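Local coordinates for outer surface protein (Borrelia burgdorferi, PDB 5IZT), which is a plasmid-encoded surface protein of uncertain function, a member of the PFam54 family, which includes the complement-regulator-binding protein BbCRASP-1, at residues A[307-311]-A[328-332]. Residues are numbered along the deposited sequence; the frame is centred on the assembly and turned at random.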
# COMPACT_ATOMS: atom_id res chain seq x y z
N LYS A 307 10.31 -12.31 12.92
CA LYS A 307 10.83 -13.64 12.59
C LYS A 307 12.35 -13.68 12.62
O LYS A 307 12.93 -14.70 13.01
CB LYS A 307 10.30 -14.07 11.22
CG LYS A 307 8.82 -14.49 11.30
CD LYS A 307 8.67 -15.65 12.29
CE LYS A 307 7.42 -16.48 12.03
NZ LYS A 307 6.20 -15.73 12.42
N ILE A 308 13.00 -12.61 12.17
CA ILE A 308 14.46 -12.56 12.23
C ILE A 308 14.93 -12.75 13.66
O ILE A 308 15.87 -13.52 13.92
CB ILE A 308 14.97 -11.22 11.66
CG1 ILE A 308 14.71 -11.14 10.16
CG2 ILE A 308 16.45 -11.05 11.98
CD1 ILE A 308 15.09 -9.81 9.60
N GLU A 309 14.30 -12.06 14.62
CA GLU A 309 14.72 -12.17 16.01
C GLU A 309 14.44 -13.56 16.57
O GLU A 309 15.24 -14.08 17.36
CB GLU A 309 14.00 -11.10 16.85
N ILE A 310 13.31 -14.17 16.20
CA ILE A 310 12.98 -15.51 16.68
C ILE A 310 13.98 -16.54 16.15
O ILE A 310 14.54 -17.35 16.90
CB ILE A 310 11.54 -15.87 16.29
CG1 ILE A 310 10.55 -15.03 17.10
CG2 ILE A 310 11.24 -17.34 16.54
CD1 ILE A 310 9.15 -15.07 16.51
N PHE A 311 14.23 -16.51 14.84
CA PHE A 311 15.18 -17.45 14.26
C PHE A 311 16.56 -17.23 14.83
O PHE A 311 17.33 -18.18 15.03
CB PHE A 311 15.21 -17.29 12.74
CG PHE A 311 13.91 -17.63 12.07
CD1 PHE A 311 13.08 -18.60 12.60
CD2 PHE A 311 13.53 -16.99 10.90
CE1 PHE A 311 11.88 -18.92 11.98
CE2 PHE A 311 12.33 -17.31 10.27
CZ PHE A 311 11.51 -18.27 10.82
N LYS A 328 16.52 -19.60 6.16
CA LYS A 328 15.36 -18.82 6.59
C LYS A 328 15.52 -17.35 6.24
O LYS A 328 14.55 -16.69 5.86
CB LYS A 328 15.12 -19.02 8.09
CG LYS A 328 14.67 -20.46 8.44
CD LYS A 328 14.45 -20.65 9.93
CE LYS A 328 14.31 -22.14 10.28
NZ LYS A 328 13.23 -22.82 9.51
N LEU A 329 16.73 -16.81 6.38
CA LEU A 329 16.96 -15.40 6.02
C LEU A 329 16.80 -15.17 4.52
O LEU A 329 16.26 -14.14 4.09
CB LEU A 329 18.37 -14.97 6.46
CG LEU A 329 18.58 -14.81 7.97
CD1 LEU A 329 20.08 -14.64 8.27
CD2 LEU A 329 17.79 -13.61 8.47
N LYS A 330 17.29 -16.11 3.70
CA LYS A 330 17.06 -16.03 2.26
C LYS A 330 15.57 -16.02 1.94
O LYS A 330 15.11 -15.24 1.10
CB LYS A 330 17.76 -17.19 1.54
CG LYS A 330 19.28 -17.19 1.57
CD LYS A 330 19.83 -18.33 0.70
CE LYS A 330 21.34 -18.54 0.83
NZ LYS A 330 22.12 -17.28 0.72
N GLU A 331 14.80 -16.88 2.62
CA GLU A 331 13.35 -16.92 2.38
C GLU A 331 12.68 -15.63 2.81
O GLU A 331 11.80 -15.11 2.10
CB GLU A 331 12.74 -18.12 3.10
CG GLU A 331 12.95 -19.43 2.34
CD GLU A 331 12.71 -20.69 3.17
OE1 GLU A 331 12.10 -20.60 4.26
OE2 GLU A 331 13.14 -21.78 2.72
N LEU A 332 13.08 -15.08 3.96
CA LEU A 332 12.49 -13.82 4.40
C LEU A 332 12.82 -12.69 3.43
O LEU A 332 11.98 -11.83 3.15
CB LEU A 332 12.97 -13.48 5.82
CG LEU A 332 12.44 -14.37 6.95
CD1 LEU A 332 13.10 -14.07 8.29
CD2 LEU A 332 10.94 -14.17 7.06
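Phe311 and Lys328 meet almost at right angles, with the lysine CD over one face of the ring and its CB flanking Phe311 CD2 and CE2. Lys328 CD sits 3.5 Å from the Phe311 ring centroid and 7° off its normal, a CH-pi contact. A lysine suits this partly exposed margin because its methylenes can cover an aromatic face; beyond CD the chain climbs off the ring, and its bent last torsion (chi4 -56°) leaves Lys328 NZ 5.3 Å from the Phe311 centroid, at most a weak cation-pi attraction. Away from this margin, where Phe311 and Lys328 are partly exposed, the contact is buried and aliphatic. Leu332 CD1 reaches Ile308 CG1 at 3.8 Å and also approaches the edge of the phenyl ring, 3.9 Å from Phe311 CE2. Buried Ile308, Leu329 and Leu332 all touch Leu187 of helix 179-197, a three-helix setting that suits branched aliphatic side chains. Lys307 lends its CB to Leu332, then turns its amine away to salt bridges with Glu303 and the C-terminal carboxylate of Met396. The two segments run antiparallel (176°), with axes 10.9 Å apart at closest approach. Such pairing is characteristic of a helical hairpin, here packed against a third helix, within a predicted coiled coil.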